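PDB 3VIU: phosphoribosylformylglycinamidine synthase 2 from Thermus thermophilus, which belongs to the PurM-like (AIR synthase-related) family, carries two tandem pairs of N- and C-terminal PurM-type domains, and binds ADP and magnesium. Local coordinates for residues S134-V142 / A717-G725; H185-R195 / I249-Q258. All blocks are in the same frame, centred on the assembly; numbering follows the deposited sequence.

How the contacts relate
Contact 1 and contact 2 lie on opposite sides of the chain's centre, about 43 Å apart between centres and about 24 Å between nearest atoms. Along the chain, 134-142 comes first, then the two segments of contact 2, and 717-725 ends the polypeptide, so the short-range contact 2 falls within the long span that contact 1 bridges. Contact 1 joins helix 132-152 to the C-terminal helix 708-723, so the end of the chain lies against a helix of the first N-terminal PurM-type domain. Contact 2 is local: the connection between strands 172-182 and 196-201 packs on the edge strand 254-259 of a seven-stranded sheet.

Contact 1 (S134-V142 / A717-G725); sequences SRYLLKGVV and APLREVLDG
Leu138 and Val142 of helix 134-142 meet Val722 and Leu723 of helix 717-723 through apolar side chains. CD1 of Leu138 meets CG1 of Val722 at 4.0 Å, the two side chains crossing at about a right angle. The same Val722 CG1, anti to its own backbone N (chi1 171°), also touches the aliphatic CG of Arg135 at 3.8 Å. A short, apolar valine suits this spot, since it places CG1 between Leu138 CD1 and the aliphatic part of Arg135 without a long side chain to push the helices apart. One turn further on, Val142 and Leu723 point at each other tip to tip, with Val142 CG2 4.0 Å from Leu723 CD2. Leu723 CD2 also lies 3.8 Å from Lys139 CG, the leucine and the lysine stem sliding past one another in opposite directions.

The polar part belongs to Lys139. Its chain runs extended along the leucine and then bends at the last torsion (chi4 57°), which turns NZ onto the end of the C-terminal helix. There NZ donates a hydrogen bond of 2.7 Å to Leu723 O, approaching from above the carbonyl plane. A long, flexible lysine fits because its methylenes cover the leucine while its ammonium group meets a carbonyl at a helix C-terminus, where the helix dipole would probably favour a positive charge. Asp724, the first residue beyond the helix, turns its carboxylate to Arg413 in a salt bridge.

The axes of the segments 134-142 and 717-723 cross at -85°, 10.4 Å apart at closest approach. Leu138 also touches Phe126 of strand 116-126, while Val141 packs on helix 95-112. Leu723 also touches Val410 of helix 408-411, and the adjoining Arg413 packs against both Val142 and Leu723.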
loop_
_atom_site.group_PDB
_atom_site.type_symbol
_atom_site.label_atom_id
_atom_site.label_comp_id
_atom_site.label_asym_id
_atom_site.label_seq_id
_atom_site.Cartn_x
_atom_site.Cartn_y
_atom_site.Cartn_z
ATOM N N SER A 134 -14.144 11.857 -12.139
ATOM C CA SER A 134 -12.892 11.121 -12.061
ATOM C C SER A 134 -11.713 12.082 -12.149
ATOM O O SER A 134 -10.755 11.966 -11.385
ATOM C CB SER A 134 -12.803 10.083 -13.179
ATOM O OG SER A 134 -13.817 9.113 -13.047
ATOM N N ARG A 135 -11.783 13.031 -13.077
ATOM C CA ARG A 135 -10.708 14.005 -13.228
ATOM C C ARG A 135 -10.606 14.851 -11.968
ATOM O O ARG A 135 -9.514 15.125 -11.475
ATOM C CB ARG A 135 -10.956 14.925 -14.428
ATOM C CG ARG A 135 -10.733 14.283 -15.787
ATOM C CD ARG A 135 -10.580 15.355 -16.873
ATOM N NE ARG A 135 -11.762 16.211 -17.012
ATOM C CZ ARG A 135 -12.856 15.889 -17.703
ATOM N NH1 ARG A 135 -12.931 14.720 -18.333
ATOM N NH2 ARG A 135 -13.879 16.738 -17.765
ATOM N N TYR A 136 -11.754 15.267 -11.449
ATOM C CA TYR A 136 -11.780 16.081 -10.243
ATOM C C TYR A 136 -11.068 15.378 -9.077
ATOM O O TYR A 136 -10.155 15.934 -8.471
ATOM C CB TYR A 136 -13.230 16.394 -9.852
ATOM C CG TYR A 136 -13.357 17.213 -8.586
ATOM C CD1 TYR A 136 -13.157 18.592 -8.601
ATOM C CD2 TYR A 136 -13.655 16.604 -7.369
ATOM C CE1 TYR A 136 -13.249 19.346 -7.435
ATOM C CE2 TYR A 136 -13.749 17.346 -6.196
ATOM C CZ TYR A 136 -13.544 18.717 -6.237
ATOM O OH TYR A 136 -13.622 19.456 -5.075
ATOM N N LEU A 137 -11.488 14.158 -8.766
ATOM C CA LEU A 137 -10.893 13.409 -7.665
ATOM C C LEU A 137 -9.393 13.205 -7.840
ATOM O O LEU A 137 -8.630 13.321 -6.883
ATOM C CB LEU A 137 -11.603 12.059 -7.508
ATOM C CG LEU A 137 -13.052 12.186 -7.026
ATOM C CD1 LEU A 137 -13.822 10.873 -7.180
ATOM C CD2 LEU A 137 -13.026 12.633 -5.583
ATOM N N LEU A 138 -8.974 12.908 -9.066
ATOM C CA LEU A 138 -7.563 12.691 -9.366
ATOM C C LEU A 138 -6.794 13.980 -9.081
ATOM O O LEU A 138 -5.731 13.955 -8.463
ATOM C CB LEU A 138 -7.392 12.310 -10.838
ATOM C CG LEU A 138 -6.195 11.467 -11.298
ATOM C CD1 LEU A 138 -5.907 11.777 -12.774
ATOM C CD2 LEU A 138 -4.973 11.760 -10.467
ATOM N N LYS A 139 -7.329 15.110 -9.532
ATOM C CA LYS A 139 -6.657 16.376 -9.299
ATOM C C LYS A 139 -6.586 16.630 -7.800
ATOM O O LYS A 139 -5.533 16.981 -7.277
ATOM C CB LYS A 139 -7.396 17.516 -10.002
ATOM C CG LYS A 139 -7.127 17.608 -11.499
ATOM C CD LYS A 139 -8.178 18.465 -12.195
ATOM C CE LYS A 139 -7.666 19.025 -13.507
ATOM N NZ LYS A 139 -7.212 17.962 -14.427
ATOM N N GLY A 140 -7.708 16.421 -7.114
ATOM C CA GLY A 140 -7.757 16.629 -5.679
ATOM C C GLY A 140 -6.775 15.816 -4.842
ATOM O O GLY A 140 -5.981 16.398 -4.095
ATOM N N VAL A 141 -6.798 14.488 -4.955
ATOM C CA VAL A 141 -5.896 13.689 -4.131
ATOM C C VAL A 141 -4.419 13.890 -4.443
ATOM O O VAL A 141 -3.613 13.910 -3.523
ATOM C CB VAL A 141 -6.234 12.137 -4.139
ATOM C CG1 VAL A 141 -7.682 11.900 -4.494
ATOM C CG2 VAL A 141 -5.306 11.388 -5.050
ATOM N N VAL A 142 -4.036 14.047 -5.708
ATOM C CA VAL A 142 -2.612 14.252 -5.965
ATOM C C VAL A 142 -2.182 15.649 -5.491
ATOM O O VAL A 142 -1.051 15.832 -5.045
ATOM C CB VAL A 142 -2.231 14.050 -7.460
ATOM C CG1 VAL A 142 -2.948 12.837 -8.017
ATOM C CG2 VAL A 142 -2.529 15.299 -8.266
ATOM N N ALA A 717 1.260 11.762 -23.606
ATOM C CA ALA A 717 0.117 12.679 -23.559
ATOM C C ALA A 717 -1.120 12.409 -22.684
ATOM O O ALA A 717 -1.578 13.306 -21.982
ATOM C CB ALA A 717 -0.345 12.965 -24.985
ATOM N N PRO A 718 -1.679 11.185 -22.722
ATOM C CA PRO A 718 -2.872 10.794 -21.951
ATOM C C PRO A 718 -3.097 11.359 -20.549
ATOM O O PRO A 718 -3.987 12.180 -20.350
ATOM C CB PRO A 718 -2.798 9.276 -21.954
ATOM C CG PRO A 718 -2.242 9.002 -23.312
ATOM C CD PRO A 718 -1.110 10.011 -23.411
ATOM N N LEU A 719 -2.317 10.917 -19.571
ATOM C CA LEU A 719 -2.507 11.406 -18.213
ATOM C C LEU A 719 -2.083 12.840 -17.973
ATOM O O LEU A 719 -2.558 13.475 -17.034
ATOM C CB LEU A 719 -1.792 10.507 -17.206
ATOM C CG LEU A 719 -2.508 9.196 -16.890
ATOM C CD1 LEU A 719 -1.839 8.535 -15.695
ATOM C CD2 LEU A 719 -3.974 9.476 -16.591
ATOM N N ARG A 720 -1.186 13.355 -18.806
ATOM C CA ARG A 720 -0.729 14.722 -18.628
ATOM C C ARG A 720 -1.855 15.711 -18.874
ATOM O O ARG A 720 -1.999 16.677 -18.130
ATOM C CB ARG A 720 0.447 15.033 -19.552
ATOM C CG ARG A 720 0.951 16.461 -19.420
ATOM C CD ARG A 720 2.269 16.683 -20.150
ATOM N NE ARG A 720 3.393 15.996 -19.516
ATOM C CZ ARG A 720 3.825 16.231 -18.278
ATOM N NH1 ARG A 720 3.229 17.143 -17.515
ATOM N NH2 ARG A 720 4.864 15.556 -17.805
ATOM N N GLU A 721 -2.653 15.487 -19.913
ATOM C CA GLU A 721 -3.757 16.401 -20.180
ATOM C C GLU A 721 -4.867 16.192 -19.162
ATOM O O GLU A 721 -5.418 17.158 -18.639
ATOM C CB GLU A 721 -4.289 16.228 -21.606
ATOM C CG GLU A 721 -3.973 14.898 -22.250
ATOM C CD GLU A 721 -4.121 14.934 -23.769
ATOM O OE1 GLU A 721 -3.817 13.912 -24.424
ATOM O OE2 GLU A 721 -4.540 15.986 -24.307
ATOM N N VAL A 722 -5.180 14.932 -18.863
ATOM C CA VAL A 722 -6.216 14.626 -17.883
ATOM C C VAL A 722 -5.939 15.349 -16.570
ATOM O O VAL A 722 -6.839 15.941 -15.980
ATOM C CB VAL A 722 -6.298 13.111 -17.602
ATOM C CG1 VAL A 722 -7.228 12.836 -16.427
ATOM C CG2 VAL A 722 -6.803 12.393 -18.832
ATOM N N LEU A 723 -4.685 15.304 -16.126
ATOM C CA LEU A 723 -4.281 15.941 -14.879
ATOM C C LEU A 723 -4.074 17.442 -15.039
ATOM O O LEU A 723 -4.519 18.226 -14.207
ATOM C CB LEU A 723 -2.988 15.312 -14.355
ATOM C CG LEU A 723 -2.852 15.016 -12.856
ATOM C CD1 LEU A 723 -1.387 15.161 -12.457
ATOM C CD2 LEU A 723 -3.718 15.962 -12.036
ATOM N N ASP A 724 -3.389 17.843 -16.104
ATOM C CA ASP A 724 -3.128 19.258 -16.339
ATOM C C ASP A 724 -3.853 19.777 -17.581
ATOM O O ASP A 724 -3.245 20.408 -18.447
ATOM C CB ASP A 724 -1.620 19.499 -16.480
ATOM C CG ASP A 724 -0.821 18.923 -15.321
ATOM O OD1 ASP A 724 -1.148 19.224 -14.155
ATOM O OD2 ASP A 724 0.141 18.169 -15.576
ATOM N N GLY A 725 -5.153 19.513 -17.663
ATOM C CA GLY A 725 -5.934 19.972 -18.800
ATOM C C GLY A 725 -7.419 20.090 -18.491
ATOM O O GLY A 725 -7.774 20.243 -17.301
#

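Contact 2 (H185-R195 / I249-Q258); sequences HLKRSRASLGR and IELDLVEGVQ
Lys187 packs its stem against valines of the edge strand in the close-packed part of the contact, CD lying 3.9 Å from Val254 CG2. CG of this lysine sits between the backbone N and the carbonyl carbon (chi1 69°), and the extended chain beyond it carries CD past Val254 and brings CE and NZ to Val257 CG2. The lysine also meets Ile249 tip to tip, though too closely in the model for the spacing to be trusted. Beside it, a backbone hydrogen bond of 3.1 Å runs from Val257 N to Arg188 O. Gly256 suits its place because a side chain would collide with Arg190 O, which lies 3.0 Å from Gly256 CA; Arg188 O accepts a second CA-H...O contact.

Glu255 carries the second polar grip. Its OE2 takes a hydrogen bond from Ser192 OG at 2.9 Å. Serine suits this place because its hydroxyl, one carbon from the backbone, reaches the syn lone pair of that oxygen. The Ser192 amide also points at OE2, at a distance too short to be taken at face value. Nearby Arg195 turns instead to Glu317.

At the rim beside Glu255 and Gly256 lie Arg188, poorly ordered, and Arg190, which forms a salt bridge with Glu67 of the ADP pocket. The partly exposed far end is looser: His185 lays one ring face over Glu250 CA, a CH-pi contact of 4.2 Å to the ring centroid.

Helix 235-250 ends in a Schellman motif at Asp252 and leads into strand 254-259, an outermost strand of the sheet in the PurM-type C-terminal domain. Across this edge passes the connection from the N-terminal domain, and the Gln258 side chain is about 6 Å from the bound ADP.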
loop_
_atom_site.group_PDB
_atom_site.type_symbol
_atom_site.label_atom_id
_atom_site.label_comp_id
_atom_site.label_asym_id
_atom_site.label_seq_id
_atom_site.Cartn_x
_atom_site.Cartn_y
_atom_site.Cartn_z
ATOM N N HIS A 185 16.915 0.479 17.976
ATOM C CA HIS A 185 15.924 1.468 18.396
ATOM C C HIS A 185 14.484 1.055 18.156
ATOM O O HIS A 185 13.577 1.876 18.302
ATOM C CB HIS A 185 16.159 2.788 17.663
ATOM C CG HIS A 185 17.496 3.399 17.928
ATOM N ND1 HIS A 185 18.083 4.301 17.067
ATOM C CD2 HIS A 185 18.354 3.255 18.966
ATOM C CE1 HIS A 185 19.245 4.685 17.561
ATOM N NE2 HIS A 185 19.433 4.066 18.713
ATOM N N LEU A 186 14.260 -0.199 17.785
ATOM C CA LEU A 186 12.902 -0.650 17.514
ATOM C C LEU A 186 11.955 -0.511 18.705
ATOM O O LEU A 186 12.055 -1.255 19.683
ATOM C CB LEU A 186 12.915 -2.098 17.025
ATOM C CG LEU A 186 11.555 -2.733 16.717
ATOM C CD1 LEU A 186 10.641 -1.743 16.019
ATOM C CD2 LEU A 186 11.776 -3.962 15.849
ATOM N N LYS A 187 11.033 0.447 18.610
ATOM C CA LYS A 187 10.058 0.685 19.672
ATOM C C LYS A 187 8.631 0.355 19.228
ATOM O O LYS A 187 8.318 0.352 18.037
ATOM C CB LYS A 187 10.126 2.141 20.150
ATOM C CG LYS A 187 9.644 3.171 19.135
ATOM C CD LYS A 187 9.766 4.589 19.691
ATOM C CE LYS A 187 9.456 5.646 18.628
ATOM N NZ LYS A 187 9.744 7.028 19.108
ATOM N N ARG A 188 7.770 0.084 20.203
ATOM C CA ARG A 188 6.376 -0.257 19.940
ATOM C C ARG A 188 5.423 0.572 20.807
ATOM O O ARG A 188 5.741 1.692 21.208
ATOM C CB ARG A 188 6.145 -1.756 20.193
ATOM C CG ARG A 188 6.566 -2.234 21.582
ATOM C CD ARG A 188 8.084 -2.281 21.726
ATOM N NE ARG A 188 8.517 -2.141 23.114
ATOM C CZ ARG A 188 8.307 -3.043 24.071
ATOM N NH1 ARG A 188 7.664 -4.171 23.797
ATOM N NH2 ARG A 188 8.743 -2.815 25.305
ATOM N N SER A 189 4.252 0.014 21.090
ATOM C CA SER A 189 3.253 0.699 21.898
ATOM C C SER A 189 3.139 0.028 23.266
ATOM O O SER A 189 2.127 -0.603 23.576
ATOM C CB SER A 189 1.898 0.665 21.178
ATOM O OG SER A 189 0.927 1.447 21.850
ATOM N N ARG A 190 4.185 0.163 24.077
ATOM C CA ARG A 190 4.198 -0.425 25.407
ATOM C C ARG A 190 4.415 0.614 26.499
ATOM O O ARG A 190 5.009 1.668 26.266
ATOM C CB ARG A 190 5.284 -1.492 25.501
ATOM C CG ARG A 190 5.024 -2.716 24.646
ATOM C CD ARG A 190 3.849 -3.533 25.164
ATOM N NE ARG A 190 3.613 -4.718 24.339
ATOM C CZ ARG A 190 3.257 -4.683 23.055
ATOM N NH1 ARG A 190 3.092 -3.522 22.433
ATOM N NH2 ARG A 190 3.067 -5.817 22.391
ATOM N N ALA A 191 3.926 0.306 27.693
ATOM C CA ALA A 191 4.056 1.197 28.836
ATOM C C ALA A 191 4.130 0.370 30.113
ATOM O O ALA A 191 3.411 -0.617 30.261
ATOM C CB ALA A 191 2.863 2.145 28.894
ATOM N N SER A 192 5.003 0.763 31.033
ATOM C CA SER A 192 5.144 0.042 32.296
ATOM C C SER A 192 4.259 0.682 33.354
ATOM O O SER A 192 3.748 1.787 33.172
ATOM C CB SER A 192 6.605 0.036 32.762
ATOM O OG SER A 192 7.110 1.354 32.898
ATOM N N LEU A 193 4.070 -0.013 34.462
ATOM C CA LEU A 193 3.220 0.515 35.512
ATOM C C LEU A 193 3.830 1.715 36.220
ATOM O O LEU A 193 5.031 1.754 36.464
ATOM C CB LEU A 193 2.897 -0.580 36.523
ATOM C CG LEU A 193 1.905 -0.179 37.613
ATOM C CD1 LEU A 193 0.699 0.545 37.003
ATOM C CD2 LEU A 193 1.484 -1.429 38.360
ATOM N N GLY A 194 2.995 2.701 36.531
ATOM C CA GLY A 194 3.463 3.886 37.233
ATOM C C GLY A 194 4.130 4.949 36.386
ATOM O O GLY A 194 4.887 5.769 36.895
ATOM N N ARG A 195 3.835 4.955 35.094
ATOM C CA ARG A 195 4.437 5.921 34.186
ATOM C C ARG A 195 3.461 6.999 33.742
ATOM O O ARG A 195 2.258 6.766 33.645
ATOM C CB ARG A 195 4.956 5.204 32.938
ATOM C CG ARG A 195 5.794 3.977 33.227
ATOM C CD ARG A 195 6.995 4.358 34.064
ATOM N NE ARG A 195 7.727 5.437 33.422
ATOM C CZ ARG A 195 8.217 6.485 34.065
ATOM N NH1 ARG A 195 8.056 6.590 35.373
ATOM N NH2 ARG A 195 8.852 7.433 33.395
ATOM N N ILE A 249 13.106 8.913 20.487
ATOM C CA ILE A 249 13.361 7.482 20.492
ATOM C C ILE A 249 14.816 7.154 20.211
ATOM O O ILE A 249 15.366 6.215 20.793
ATOM C CB ILE A 249 12.525 6.731 19.464
ATOM C CG1 ILE A 249 13.003 5.277 19.419
ATOM C CG2 ILE A 249 12.626 7.411 18.113
ATOM C CD1 ILE A 249 12.549 4.484 18.231
ATOM N N GLU A 250 15.438 7.909 19.310
ATOM C CA GLU A 250 16.835 7.662 18.989
ATOM C C GLU A 250 17.708 7.863 20.218
ATOM O O GLU A 250 18.822 7.349 20.284
ATOM C CB GLU A 250 17.289 8.563 17.846
ATOM C CG GLU A 250 16.825 8.049 16.501
ATOM C CD GLU A 250 17.128 8.995 15.364
ATOM O OE1 GLU A 250 18.309 9.368 15.181
ATOM O OE2 GLU A 250 16.178 9.358 14.646
ATOM N N LEU A 251 17.185 8.601 21.195
ATOM C CA LEU A 251 17.903 8.841 22.439
ATOM C C LEU A 251 17.457 7.830 23.479
ATOM O O LEU A 251 17.886 7.884 24.629
ATOM C CB LEU A 251 17.644 10.249 22.960
ATOM C CG LEU A 251 18.222 11.374 22.101
ATOM C CD1 LEU A 251 18.043 12.706 22.815
ATOM C CD2 LEU A 251 19.697 11.105 21.828
ATOM N N ASP A 252 16.588 6.911 23.070
ATOM C CA ASP A 252 16.090 5.874 23.967
ATOM C C ASP A 252 15.472 6.486 25.223
ATOM O O ASP A 252 15.787 6.085 26.348
ATOM C CB ASP A 252 17.234 4.935 24.359
ATOM C CG ASP A 252 16.763 3.754 25.177
ATOM O OD1 ASP A 252 16.050 2.890 24.620
ATOM O OD2 ASP A 252 17.107 3.694 26.380
ATOM N N LEU A 253 14.586 7.456 25.023
ATOM C CA LEU A 253 13.932 8.127 26.138
ATOM C C LEU A 253 12.513 7.615 26.379
ATOM O O LEU A 253 11.886 7.943 27.392
ATOM C CB LEU A 253 13.889 9.628 25.872
ATOM C CG LEU A 253 15.253 10.263 25.617
ATOM C CD1 LEU A 253 15.078 11.724 25.233
ATOM C CD2 LEU A 253 16.111 10.128 26.863
ATOM N N VAL A 254 12.014 6.800 25.458
ATOM C CA VAL A 254 10.656 6.293 25.575
ATOM C C VAL A 254 10.540 4.776 25.530
ATOM O O VAL A 254 11.372 4.094 24.937
ATOM C CB VAL A 254 9.774 6.889 24.460
ATOM C CG1 VAL A 254 9.751 8.409 24.577
ATOM C CG2 VAL A 254 10.317 6.482 23.097
ATOM N N GLU A 255 9.495 4.258 26.159
ATOM C CA GLU A 255 9.249 2.823 26.179
ATOM C C GLU A 255 8.020 2.507 25.333
ATOM O O GLU A 255 7.714 1.346 25.062
ATOM C CB GLU A 255 9.037 2.337 27.619
ATOM C CG GLU A 255 8.034 3.150 28.416
ATOM C CD GLU A 255 7.833 2.606 29.817
ATOM O OE1 GLU A 255 8.834 2.440 30.544
ATOM O OE2 GLU A 255 6.672 2.345 30.193
ATOM N N GLY A 256 7.324 3.555 24.912
ATOM C CA GLY A 256 6.141 3.378 24.094
ATOM C C GLY A 256 5.721 4.672 23.424
ATOM O O GLY A 256 5.784 5.746 24.032
ATOM N N VAL A 257 5.296 4.571 22.168
ATOM C CA VAL A 257 4.854 5.726 21.402
ATOM C C VAL A 257 3.620 5.338 20.607
ATOM O O VAL A 257 3.588 4.289 19.962
ATOM C CB VAL A 257 5.930 6.196 20.412
ATOM C CG1 VAL A 257 5.456 7.451 19.710
ATOM C CG2 VAL A 257 7.243 6.442 21.131
ATOM N N GLN A 258 2.603 6.188 20.658
ATOM C CA GLN A 258 1.357 5.938 19.953
ATOM C C GLN A 258 0.907 7.175 19.206
ATOM O O GLN A 258 0.980 8.290 19.726
ATOM C CB GLN A 258 0.256 5.536 20.937
ATOM C CG GLN A 258 -0.022 4.060 20.985
ATOM C CD GLN A 258 -0.340 3.503 19.615
ATOM O OE1 GLN A 258 -1.311 3.905 18.978
ATOM N NE2 GLN A 258 0.484 2.582 19.151
#